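Long-range contacts in adenylyltransferase and sulfurtransferase uba4 (Chaetomium thermophilum, PDB 6YUB), which probably adenylates the C-terminal glycine of ubiquitin-like sulfur-carrier proteins and thiocarboxylates it, for tRNA wobble-uridine thiolation and molybdenum cofactor synthesis: residues S1-L6 / G27-M32; P150-A155 / L163-C168; G207-M212 / L251-D256; D400-V405 / I421-G426. All coordinates share one frame; numbering follows the deposited sequence.

How the interactions relate
Following the chain from its N terminus, interaction 1 closes a short helical loop, laying the terminal arm 1-6 against helix 24-32. Interaction 2 is the tightest closure, the beta hairpin 150-155/163-168 within the mixed sheet of the ThiF part. Interaction 3 spans a longer loop, docking the start of helix 207-227 on strand 249-254. Interactions 2 and 3 meet in that sheet, where Leu-163 O lies 2.9 Å from Leu-251 N, a probable hydrogen bond. Interaction 4 joins a helix and a strand of the rhodanese-like domain, with nearest atoms about 14 Å from those of interactions 2 and 3. All four loops follow in series; none nests or crosses.

Interaction 1: S1-L6 / G27-M32; sequences STQKSL and GQLRLM
The side-chain amide of Gln-3 has the methyl of Met-32 over one face, with CE 3.6 Å from Gln-3 NE2. At the amide edge, Gln-3 NE2 donates to Ser-5 O at 3.1 Å, with an N-H...O angle of 166° and the acceptor in the amide plane; this bond within the arm fixes the rotation of the amide, and a weak one to Glu-10 adds to it. Leu-6 adds two branches to the contact. Its CD2 meets Leu-29 CD2 tip to tip at 3.6 Å, while CD1 turns to the methyl end of Met-32, which the bend at chi3 (-59°) swings back toward the arm; the spacing modelled there is doubtfully short. Leu-29 also lies under the backbone of the arm: CD1 is 3.5 Å from Lys-4 O and CD2 is 3.6 Å from Gln-3 O. That last carbonyl is hydrogen-bonded by Asn-33, just past the helix, and Leu-6 reaches on to Ile-11 of helix 8-18. No polar bond joins the two segments directly, so the contact is apolar packing that lays an irregular N-terminal arm on helix 24-32 of the ThiF-family part.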
loop_
_atom_site.group_PDB
_atom_site.type_symbol
_atom_site.label_atom_id
_atom_site.label_comp_id
_atom_site.label_asym_id
_atom_site.label_seq_id
_atom_site.Cartn_x
_atom_site.Cartn_y
_atom_site.Cartn_z
ATOM N N SER A 1 -31.200 16.963 2.315
ATOM C CA SER A 1 -30.620 15.799 2.974
ATOM C C SER A 1 -29.098 15.909 2.994
ATOM O O SER A 1 -28.450 15.534 3.971
ATOM C CB SER A 1 -31.048 14.514 2.269
ATOM O OG SER A 1 -30.857 13.386 3.106
ATOM N N THR A 2 -28.537 16.429 1.905
ATOM C CA THR A 2 -27.092 16.569 1.795
ATOM C C THR A 2 -26.555 17.449 2.916
ATOM O O THR A 2 -27.018 18.575 3.118
ATOM C CB THR A 2 -26.724 17.162 0.433
ATOM O OG1 THR A 2 -27.155 16.277 -0.608
ATOM C CG2 THR A 2 -25.220 17.377 0.327
ATOM N N GLN A 3 -25.571 16.928 3.647
ATOM C CA GLN A 3 -24.952 17.665 4.741
ATOM C C GLN A 3 -23.937 18.656 4.185
ATOM O O GLN A 3 -23.052 18.285 3.408
ATOM C CB GLN A 3 -24.283 16.696 5.714
ATOM C CG GLN A 3 -23.552 17.358 6.865
ATOM C CD GLN A 3 -23.105 16.356 7.914
ATOM O OE1 GLN A 3 -23.468 15.181 7.859
ATOM N NE2 GLN A 3 -22.315 16.817 8.877
ATOM N N LYS A 4 -24.066 19.920 4.593
ATOM C CA LYS A 4 -23.265 20.999 4.035
ATOM C C LYS A 4 -22.347 21.681 5.037
ATOM O O LYS A 4 -21.553 22.537 4.631
ATOM C CB LYS A 4 -24.182 22.061 3.405
ATOM C CG LYS A 4 -24.925 21.589 2.163
ATOM C CD LYS A 4 -26.280 22.274 2.026
ATOM C CE LYS A 4 -27.356 21.551 2.828
ATOM N NZ LYS A 4 -28.199 20.669 1.968
ATOM N N SER A 5 -22.419 21.336 6.320
ATOM C CA SER A 5 -21.589 21.971 7.334
ATOM C C SER A 5 -21.172 20.934 8.366
ATOM O O SER A 5 -21.732 19.836 8.442
ATOM C CB SER A 5 -22.322 23.136 8.010
ATOM O OG SER A 5 -21.420 23.930 8.762
ATOM N N LEU A 6 -20.176 21.296 9.171
ATOM C CA LEU A 6 -19.635 20.421 10.200
ATOM C C LEU A 6 -20.048 20.913 11.582
ATOM O O LEU A 6 -20.105 22.121 11.832
ATOM C CB LEU A 6 -18.107 20.353 10.125
ATOM C CG LEU A 6 -17.462 19.477 9.053
ATOM C CD1 LEU A 6 -17.862 18.019 9.228
ATOM C CD2 LEU A 6 -17.829 19.966 7.663
ATOM N N GLY A 27 -13.523 17.776 1.166
ATOM C CA GLY A 27 -13.258 16.352 1.102
ATOM C C GLY A 27 -13.961 15.578 2.201
ATOM O O GLY A 27 -14.413 14.451 1.988
ATOM N N GLN A 28 -14.069 16.174 3.390
ATOM C CA GLN A 28 -14.718 15.485 4.501
ATOM C C GLN A 28 -16.216 15.347 4.255
ATOM O O GLN A 28 -16.788 14.267 4.443
ATOM C CB GLN A 28 -14.447 16.228 5.806
ATOM C CG GLN A 28 -14.881 15.461 7.047
ATOM C CD GLN A 28 -14.164 14.134 7.192
ATOM O OE1 GLN A 28 -12.935 14.074 7.160
ATOM N NE2 GLN A 28 -14.928 13.062 7.337
ATOM N N LEU A 29 -16.868 16.427 3.818
ATOM C CA LEU A 29 -18.294 16.358 3.526
ATOM C C LEU A 29 -18.592 15.363 2.414
ATOM O O LEU A 29 -19.648 14.718 2.428
ATOM C CB LEU A 29 -18.817 17.745 3.152
ATOM C CG LEU A 29 -18.892 18.750 4.304
ATOM C CD1 LEU A 29 -19.111 20.162 3.780
ATOM C CD2 LEU A 29 -19.999 18.368 5.280
ATOM N N ARG A 30 -17.687 15.221 1.445
ATOM C CA ARG A 30 -17.892 14.244 0.381
ATOM C C ARG A 30 -17.878 12.823 0.929
ATOM O O ARG A 30 -18.643 11.968 0.469
ATOM C CB ARG A 30 -16.828 14.414 -0.700
ATOM C CG ARG A 30 -17.123 15.554 -1.656
ATOM C CD ARG A 30 -15.955 15.826 -2.584
ATOM N NE ARG A 30 -16.202 16.994 -3.421
ATOM C CZ ARG A 30 -15.359 17.448 -4.345
ATOM N NH1 ARG A 30 -14.205 16.832 -4.557
ATOM N NH2 ARG A 30 -15.675 18.521 -5.056
ATOM N N LEU A 31 -17.020 12.552 1.917
ATOM C CA LEU A 31 -17.040 11.249 2.570
ATOM C C LEU A 31 -18.333 11.042 3.357
ATOM O O LEU A 31 -18.946 9.971 3.287
ATOM C CB LEU A 31 -15.831 11.109 3.493
ATOM C CG LEU A 31 -14.458 11.076 2.827
ATOM C CD1 LEU A 31 -13.360 11.213 3.873
ATOM C CD2 LEU A 31 -14.285 9.794 2.030
ATOM N N MET A 32 -18.764 12.056 4.109
ATOM C CA MET A 32 -19.924 11.898 4.979
ATOM C C MET A 32 -21.234 11.854 4.205
ATOM O O MET A 32 -22.240 11.377 4.742
ATOM C CB MET A 32 -19.964 13.033 6.004
ATOM C CG MET A 32 -18.690 13.169 6.826
ATOM S SD MET A 32 -18.818 14.394 8.150
ATOM C CE MET A 32 -19.207 15.874 7.229
#

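Interaction 2: P150-A155 / L163-C168; sequences PLVSAA and LIVLNC
Leu-151 and Leu-166 lie side by side and point the same way from the sheet, with Leu-151 CD2 4.0 Å from Leu-166 CD1. They match although their first torsions differ: Leu-151 has CG opposite its own N (chi1 173°), whereas Leu-166 has CG opposite its carbonyl carbon (chi1 -58°). Ser-153 and Ile-164 share this face; the serine hydroxyl is hydrogen-bonded to Asp-129, and Leu-151 packs on helix 134-147. On the other face, the CD1 branch of Leu-163 leans across the strand, 4.0 Å from Ala-154 CB and 4.1 Å from Val-152 CG1. Its chi2 of 93°, off the staggered values, goes with a methyl that leans toward the partner strand, while helix 207-227 covers the residue through Met-213 and Ala-216. These strands form an antiparallel beta hairpin in the mixed sheet of the ThiF fold, where the chain turns from the parallel Rossmann-like strands to the antiparallel ones. Leu-151 with Leu-166 and Ser-153 with Ile-164 are its hydrogen-bonded pairs. Leu-166 N reaches Leu-151 O at 2.8 Å, and Ser-153 N reaches Ile-164 O at 3.0 Å. Where the hairpin opens, Pro-150 CB packs on Cys-168 CB at 3.8 Å, and Pro-150 CA comes within 3.5 Å of Asn-167 O. Asn-167 ND2 is hydrogen-bonded to Lys-149 O, and its side chain is about 5 Å from that of the zinc ligand Cys-183.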
loop_
_atom_site.group_PDB
_atom_site.type_symbol
_atom_site.label_atom_id
_atom_site.label_comp_id
_atom_site.label_asym_id
_atom_site.label_seq_id
_atom_site.Cartn_x
_atom_site.Cartn_y
_atom_site.Cartn_z
ATOM N N PRO A 150 -18.678 2.383 -10.059
ATOM C CA PRO A 150 -17.242 2.119 -9.918
ATOM C C PRO A 150 -16.989 0.989 -8.938
ATOM O O PRO A 150 -17.694 0.836 -7.938
ATOM C CB PRO A 150 -16.682 3.447 -9.402
ATOM C CG PRO A 150 -17.816 4.053 -8.653
ATOM C CD PRO A 150 -19.075 3.643 -9.398
ATOM N N LEU A 151 -15.958 0.201 -9.226
ATOM C CA LEU A 151 -15.680 -1.019 -8.484
ATOM C C LEU A 151 -14.212 -1.074 -8.094
ATOM O O LEU A 151 -13.331 -0.882 -8.938
ATOM C CB LEU A 151 -16.046 -2.255 -9.319
ATOM C CG LEU A 151 -15.665 -3.622 -8.754
ATOM C CD1 LEU A 151 -16.427 -3.917 -7.471
ATOM C CD2 LEU A 151 -15.912 -4.708 -9.798
ATOM N N VAL A 152 -13.961 -1.340 -6.817
ATOM C CA VAL A 152 -12.619 -1.577 -6.297
ATOM C C VAL A 152 -12.566 -3.040 -5.880
ATOM O O VAL A 152 -13.222 -3.445 -4.912
ATOM C CB VAL A 152 -12.286 -0.648 -5.123
ATOM C CG1 VAL A 152 -10.830 -0.808 -4.714
ATOM C CG2 VAL A 152 -12.588 0.800 -5.488
ATOM N N SER A 153 -11.801 -3.840 -6.613
ATOM C CA SER A 153 -11.764 -5.281 -6.419
ATOM C C SER A 153 -10.409 -5.710 -5.876
ATOM O O SER A 153 -9.372 -5.162 -6.260
ATOM C CB SER A 153 -12.057 -6.014 -7.732
ATOM O OG SER A 153 -12.056 -7.414 -7.543
ATOM N N ALA A 154 -10.425 -6.692 -4.976
ATOM C CA ALA A 154 -9.207 -7.240 -4.402
ATOM C C ALA A 154 -9.344 -8.749 -4.293
ATOM O O ALA A 154 -10.450 -9.290 -4.277
ATOM C CB ALA A 154 -8.905 -6.631 -3.023
ATOM N N ALA A 155 -8.203 -9.427 -4.220
ATOM C CA ALA A 155 -8.179 -10.876 -4.081
ATOM C C ALA A 155 -6.868 -11.279 -3.426
ATOM O O ALA A 155 -5.871 -10.554 -3.492
ATOM C CB ALA A 155 -8.350 -11.577 -5.434
ATOM N N LEU A 163 -5.129 -5.942 -6.386
ATOM C CA LEU A 163 -6.070 -4.842 -6.229
ATOM C C LEU A 163 -6.148 -4.102 -7.555
ATOM O O LEU A 163 -5.127 -3.906 -8.221
ATOM C CB LEU A 163 -5.628 -3.884 -5.117
ATOM C CG LEU A 163 -6.484 -2.651 -4.831
ATOM C CD1 LEU A 163 -7.490 -2.951 -3.746
ATOM C CD2 LEU A 163 -5.613 -1.468 -4.429
ATOM N N ILE A 164 -7.353 -3.682 -7.932
ATOM C CA ILE A 164 -7.524 -2.921 -9.163
ATOM C C ILE A 164 -8.830 -2.149 -9.089
ATOM O O ILE A 164 -9.825 -2.626 -8.533
ATOM C CB ILE A 164 -7.469 -3.852 -10.402
ATOM C CG1 ILE A 164 -7.521 -3.028 -11.686
ATOM C CG2 ILE A 164 -8.611 -4.858 -10.373
ATOM C CD1 ILE A 164 -6.963 -3.753 -12.891
ATOM N N VAL A 165 -8.815 -0.943 -9.651
ATOM C CA VAL A 165 -9.995 -0.091 -9.752
ATOM C C VAL A 165 -10.563 -0.242 -11.155
ATOM O O VAL A 165 -9.847 -0.052 -12.148
ATOM C CB VAL A 165 -9.653 1.377 -9.451
ATOM C CG1 VAL A 165 -10.881 2.259 -9.640
ATOM C CG2 VAL A 165 -9.095 1.514 -8.036
ATOM N N LEU A 166 -11.851 -0.578 -11.238
ATOM C CA LEU A 166 -12.491 -0.922 -12.499
ATOM C C LEU A 166 -13.692 -0.025 -12.762
ATOM O O LEU A 166 -14.377 0.417 -11.833
ATOM C CB LEU A 166 -12.947 -2.387 -12.492
ATOM C CG LEU A 166 -11.852 -3.427 -12.253
ATOM C CD1 LEU A 166 -12.465 -4.772 -11.901
ATOM C CD2 LEU A 166 -10.965 -3.541 -13.477
ATOM N N ASN A 167 -13.946 0.227 -14.045
ATOM C CA ASN A 167 -15.131 0.959 -14.491
ATOM C C ASN A 167 -15.294 2.270 -13.725
ATOM O O ASN A 167 -16.374 2.610 -13.241
ATOM C CB ASN A 167 -16.383 0.091 -14.359
ATOM C CG ASN A 167 -17.582 0.681 -15.071
ATOM O OD1 ASN A 167 -17.461 1.236 -16.162
ATOM N ND2 ASN A 167 -18.753 0.567 -14.451
ATOM N N CYS A 168 -14.200 3.014 -13.621
ATOM C CA CYS A 168 -14.210 4.296 -12.924
ATOM C C CYS A 168 -13.430 5.324 -13.731
ATOM O O CYS A 168 -12.228 5.143 -13.959
ATOM C CB CYS A 168 -13.612 4.141 -11.523
ATOM S SG CYS A 168 -13.675 5.649 -10.529
#

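Interaction 3: G207-M212 / L251-D256; sequences GPVVGM and LIYTYD
Met-212 overlaps one face of the Tyr-253 ring with the methyl end of its side chain. The methyl does the closest touching, CE lying 3.8 Å from Tyr-253 CZ and 28° off the ring normal as seen from the centroid, a CH-pi contact. Further back, CG sits 4.0 Å above the ring plane, offset toward the rim, and SD stands higher, 5.1 Å from the centroid, a Met-aromatic contact. Bends at chi2 (78°) and chi3 (67°) fold the thioether back over the ring instead of letting it run past. Val-209, one turn earlier, approaches Tyr-253 from its edge: its CA lies near the ring plane, 3.9 Å from CE2. The two methyls of Val-209 divide between the tyrosines, CG1 resting 4.1 Å from Tyr-253 CD2 and CG2 packing on Tyr-255 CB at 3.6 Å. Pro-208 adds a looser contact, with CB 4.5 Å from Tyr-255 CE1. Tyr-253 is also stacked with Phe-266 of the next strand. The hydroxyl of Tyr-255 is hydrogen-bonded to Gly-220 O of the neighbouring subunit, and Met-212 and Pro-208 touch that subunit too. Helix 207-212 and strand 251-254 run nearly antiparallel; between them valine, methionine and two tyrosines pack in a buried apolar layer. This is helix-on-sheet packing of the ThiF fold, at a place where the helix and strand also contribute to the subunit interface of the dimer.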
loop_
_atom_site.group_PDB
_atom_site.type_symbol
_atom_site.label_atom_id
_atom_site.label_comp_id
_atom_site.label_asym_id
_atom_site.label_seq_id
_atom_site.Cartn_x
_atom_site.Cartn_y
_atom_site.Cartn_z
ATOM N N GLY A 207 -2.207 -13.435 7.025
ATOM C CA GLY A 207 -2.956 -12.263 7.409
ATOM C C GLY A 207 -2.465 -10.978 6.774
ATOM O O GLY A 207 -3.245 -10.191 6.224
ATOM N N PRO A 208 -1.156 -10.728 6.856
ATOM C CA PRO A 208 -0.627 -9.486 6.256
ATOM C C PRO A 208 -0.985 -9.321 4.790
ATOM O O PRO A 208 -1.239 -8.199 4.341
ATOM C CB PRO A 208 0.889 -9.611 6.471
ATOM C CG PRO A 208 1.033 -10.504 7.663
ATOM C CD PRO A 208 -0.115 -11.496 7.564
ATOM N N VAL A 209 -1.017 -10.415 4.024
ATOM C CA VAL A 209 -1.288 -10.308 2.591
ATOM C C VAL A 209 -2.691 -9.761 2.364
ATOM O O VAL A 209 -2.885 -8.746 1.685
ATOM C CB VAL A 209 -1.099 -11.670 1.902
ATOM C CG1 VAL A 209 -1.193 -11.518 0.384
ATOM C CG2 VAL A 209 0.230 -12.296 2.285
ATOM N N VAL A 210 -3.697 -10.432 2.935
ATOM C CA VAL A 210 -5.078 -9.995 2.746
ATOM C C VAL A 210 -5.315 -8.664 3.454
ATOM O O VAL A 210 -6.061 -7.808 2.961
ATOM C CB VAL A 210 -6.046 -11.091 3.229
ATOM C CG1 VAL A 210 -6.165 -11.082 4.751
ATOM C CG2 VAL A 210 -7.406 -10.925 2.573
ATOM N N GLY A 211 -4.682 -8.462 4.611
ATOM C CA GLY A 211 -4.798 -7.181 5.286
ATOM C C GLY A 211 -4.261 -6.033 4.453
ATOM O O GLY A 211 -4.852 -4.950 4.415
ATOM N N MET A 212 -3.132 -6.257 3.768
ATOM C CA MET A 212 -2.564 -5.224 2.911
ATOM C C MET A 212 -3.558 -4.787 1.844
ATOM O O MET A 212 -3.847 -3.594 1.700
ATOM C CB MET A 212 -1.281 -5.739 2.258
ATOM C CG MET A 212 -0.511 -4.680 1.493
ATOM S SD MET A 212 0.427 -3.611 2.597
ATOM C CE MET A 212 1.634 -4.787 3.215
ATOM N N LEU A 251 -2.321 -3.822 -9.005
ATOM C CA LEU A 251 -1.337 -3.965 -7.941
ATOM C C LEU A 251 -1.251 -5.428 -7.533
ATOM O O LEU A 251 -2.277 -6.091 -7.349
ATOM C CB LEU A 251 -1.714 -3.095 -6.746
ATOM C CG LEU A 251 -0.685 -3.025 -5.618
ATOM C CD1 LEU A 251 0.616 -2.409 -6.109
ATOM C CD2 LEU A 251 -1.248 -2.239 -4.442
ATOM N N ILE A 252 -0.029 -5.936 -7.409
ATOM C CA ILE A 252 0.218 -7.310 -6.990
ATOM C C ILE A 252 1.225 -7.273 -5.852
ATOM O O ILE A 252 2.340 -6.761 -6.021
ATOM C CB ILE A 252 0.734 -8.186 -8.141
ATOM C CG1 ILE A 252 -0.325 -8.300 -9.239
ATOM C CG2 ILE A 252 1.108 -9.571 -7.627
ATOM C CD1 ILE A 252 0.233 -8.688 -10.584
ATOM N N TYR A 253 0.834 -7.801 -4.697
ATOM C CA TYR A 253 1.691 -7.862 -3.516
ATOM C C TYR A 253 2.126 -9.311 -3.336
ATOM O O TYR A 253 1.309 -10.170 -2.984
ATOM C CB TYR A 253 0.954 -7.328 -2.290
ATOM C CG TYR A 253 1.696 -7.501 -0.987
ATOM C CD1 TYR A 253 2.993 -7.034 -0.834
ATOM C CD2 TYR A 253 1.089 -8.119 0.100
ATOM C CE1 TYR A 253 3.671 -7.188 0.361
ATOM C CE2 TYR A 253 1.756 -8.275 1.297
ATOM C CZ TYR A 253 3.047 -7.808 1.423
ATOM O OH TYR A 253 3.715 -7.964 2.613
ATOM N N THR A 254 3.404 -9.579 -3.587
ATOM C CA THR A 254 3.966 -10.920 -3.480
ATOM C C THR A 254 4.660 -11.059 -2.128
ATOM O O THR A 254 5.565 -10.283 -1.810
ATOM C CB THR A 254 4.949 -11.192 -4.618
ATOM O OG1 THR A 254 4.290 -11.018 -5.880
ATOM C CG2 THR A 254 5.497 -12.608 -4.524
ATOM N N TYR A 255 4.243 -12.054 -1.352
ATOM C CA TYR A 255 4.716 -12.264 0.016
ATOM C C TYR A 255 5.466 -13.591 0.059
ATOM O O TYR A 255 4.854 -14.663 0.087
ATOM C CB TYR A 255 3.538 -12.242 0.993
ATOM C CG TYR A 255 3.914 -12.329 2.453
ATOM C CD1 TYR A 255 4.254 -11.189 3.173
ATOM C CD2 TYR A 255 3.908 -13.547 3.121
ATOM C CE1 TYR A 255 4.589 -11.263 4.514
ATOM C CE2 TYR A 255 4.243 -13.630 4.457
ATOM C CZ TYR A 255 4.583 -12.483 5.151
ATOM O OH TYR A 255 4.918 -12.569 6.481
ATOM N N ASP A 256 6.793 -13.512 0.065
ATOM C CA ASP A 256 7.668 -14.679 0.107
ATOM C C ASP A 256 8.275 -14.777 1.500
ATOM O O ASP A 256 9.043 -13.900 1.907
ATOM C CB ASP A 256 8.762 -14.574 -0.957
ATOM C CG ASP A 256 9.755 -15.721 -0.898
ATOM O OD1 ASP A 256 9.529 -16.690 -0.140
ATOM O OD2 ASP A 256 10.773 -15.653 -1.619
#

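Interaction 4: D400-V405 / I421-G426; sequences DSQEVV and IMDIVG
Helix 401-410 and strand 421-425 form the second half of a beta-alpha-beta unit in the rhodanese-like domain, the helix running back antiparallel to the strand it covers. At the first turn of the helix, Ser-401 OG donates to Asp-423 OD2 at 2.7 Å, meeting the carboxylate oxygen on its anti lone pair, away from OD1. Ser-401 has OG between its backbone N and carbonyl carbon (chi1 54°), which turns the hydroxyl toward the strand, and Asp-423 takes the same kind of first torsion (chi1 69°). The serine CB also lies on the aspartate, 3.6 Å from Asp-423 CB. Gln-402 crosses the same carboxylate with its aliphatic part, CG being 3.5 Å from Asp-423 OD2, and its amide is turned only 16° from the carboxylate plane. One turn further on, Val-405 slides past Ile-421 in the opposite direction, with Val-405 CG1 3.7 Å from Ile-421 CG2 and 3.5 Å from Ile-421 O. Its other methyl, CG2, rests 3.7 Å from Met-422 O. From the neighbouring edge strand 317-319, Arg-317 forms a salt bridge to Asp-423 OD2. That oxygen is thus gripped by a hydroxyl and a guanidinium, which should restrict the turning of the carboxylate; the arginine would be expected to favour the ionised form of Asp-423.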
loop_
_atom_site.group_PDB
_atom_site.type_symbol
_atom_site.label_atom_id
_atom_site.label_comp_id
_atom_site.label_asym_id
_atom_site.label_seq_id
_atom_site.Cartn_x
_atom_site.Cartn_y
_atom_site.Cartn_z
ATOM N N ASP A 400 4.694 17.704 -15.889
ATOM C CA ASP A 400 4.149 17.992 -17.205
ATOM C C ASP A 400 4.552 16.979 -18.266
ATOM O O ASP A 400 4.048 17.056 -19.392
ATOM C CB ASP A 400 4.599 19.387 -17.666
ATOM C CG ASP A 400 4.167 20.483 -16.715
ATOM O OD1 ASP A 400 2.990 20.475 -16.297
ATOM O OD2 ASP A 400 5.004 21.351 -16.386
ATOM N N SER A 401 5.439 16.035 -17.942
ATOM C CA SER A 401 5.968 15.135 -18.960
ATOM C C SER A 401 4.924 14.132 -19.433
ATOM O O SER A 401 4.957 13.711 -20.595
ATOM C CB SER A 401 7.201 14.408 -18.415
ATOM O OG SER A 401 6.902 13.755 -17.192
ATOM N N GLN A 402 3.996 13.734 -18.556
ATOM C CA GLN A 402 2.921 12.843 -18.976
ATOM C C GLN A 402 2.019 13.520 -20.002
ATOM O O GLN A 402 1.568 12.881 -20.960
ATOM C CB GLN A 402 2.102 12.396 -17.764
ATOM C CG GLN A 402 2.760 11.312 -16.931
ATOM C CD GLN A 402 2.004 11.032 -15.648
ATOM O OE1 GLN A 402 2.108 11.781 -14.678
ATOM N NE2 GLN A 402 1.233 9.956 -15.639
ATOM N N GLU A 403 1.735 14.812 -19.811
ATOM C CA GLU A 403 0.944 15.545 -20.792
ATOM C C GLU A 403 1.662 15.597 -22.135
ATOM O O GLU A 403 1.030 15.467 -23.190
ATOM C CB GLU A 403 0.653 16.957 -20.283
ATOM C CG GLU A 403 -0.215 17.791 -21.216
ATOM C CD GLU A 403 -0.569 19.148 -20.629
ATOM O OE1 GLU A 403 -0.220 19.399 -19.457
ATOM O OE2 GLU A 403 -1.197 19.961 -21.339
ATOM N N VAL A 404 2.984 15.787 -22.116
ATOM C CA VAL A 404 3.763 15.744 -23.351
ATOM C C VAL A 404 3.576 14.400 -24.043
ATOM O O VAL A 404 3.207 14.330 -25.221
ATOM C CB VAL A 404 5.248 16.019 -23.060
ATOM C CG1 VAL A 404 6.099 15.705 -24.284
ATOM C CG2 VAL A 404 5.450 17.463 -22.620
ATOM N N VAL A 405 3.828 13.307 -23.314
ATOM C CA VAL A 405 3.685 11.974 -23.890
ATOM C C VAL A 405 2.274 11.772 -24.426
ATOM O O VAL A 405 2.071 11.118 -25.455
ATOM C CB VAL A 405 4.041 10.902 -22.839
ATOM C CG1 VAL A 405 3.684 9.515 -23.352
ATOM C CG2 VAL A 405 5.514 10.985 -22.471
ATOM N N ILE A 421 6.675 5.492 -26.122
ATOM C CA ILE A 421 6.889 6.883 -25.733
ATOM C C ILE A 421 6.738 6.935 -24.219
ATOM O O ILE A 421 5.644 6.695 -23.690
ATOM C CB ILE A 421 5.918 7.845 -26.417
ATOM C CG1 ILE A 421 5.966 7.638 -27.935
ATOM C CG2 ILE A 421 6.256 9.289 -26.063
ATOM C CD1 ILE A 421 5.310 8.743 -28.736
ATOM N N MET A 422 7.826 7.255 -23.520
ATOM C CA MET A 422 7.857 7.226 -22.069
ATOM C C MET A 422 8.313 8.574 -21.530
ATOM O O MET A 422 8.869 9.404 -22.256
ATOM C CB MET A 422 8.801 6.130 -21.549
ATOM C CG MET A 422 8.914 4.918 -22.454
ATOM S SD MET A 422 9.900 3.600 -21.718
ATOM C CE MET A 422 11.487 4.408 -21.531
ATOM N N ASP A 423 8.066 8.784 -20.240
ATOM C CA ASP A 423 8.618 9.916 -19.512
ATOM C C ASP A 423 9.335 9.390 -18.275
ATOM O O ASP A 423 9.124 8.255 -17.845
ATOM C CB ASP A 423 7.540 10.934 -19.120
ATOM C CG ASP A 423 6.593 10.409 -18.062
ATOM O OD1 ASP A 423 6.153 9.246 -18.178
ATOM O OD2 ASP A 423 6.290 11.161 -17.112
ATOM N N ILE A 424 10.199 10.224 -17.713
ATOM C CA ILE A 424 10.979 9.854 -16.537
ATOM C C ILE A 424 10.204 10.272 -15.293
ATOM O O ILE A 424 9.838 11.444 -15.140
ATOM C CB ILE A 424 12.376 10.495 -16.570
ATOM C CG1 ILE A 424 13.128 10.024 -17.818
ATOM C CG2 ILE A 424 13.156 10.144 -15.308
ATOM C CD1 ILE A 424 14.577 10.489 -17.900
ATOM N N VAL A 425 9.955 9.312 -14.405
ATOM C CA VAL A 425 9.197 9.576 -13.187
ATOM C C VAL A 425 10.012 10.488 -12.281
ATOM O O VAL A 425 11.145 10.164 -11.907
ATOM C CB VAL A 425 8.837 8.265 -12.475
ATOM C CG1 VAL A 425 8.190 8.544 -11.124
ATOM C CG2 VAL A 425 7.920 7.421 -13.351
ATOM N N GLY A 426 9.434 11.631 -11.916
ATOM C CA GLY A 426 10.088 12.574 -11.039
ATOM C C GLY A 426 10.988 13.579 -11.725
ATOM O O GLY A 426 11.589 14.418 -11.037
#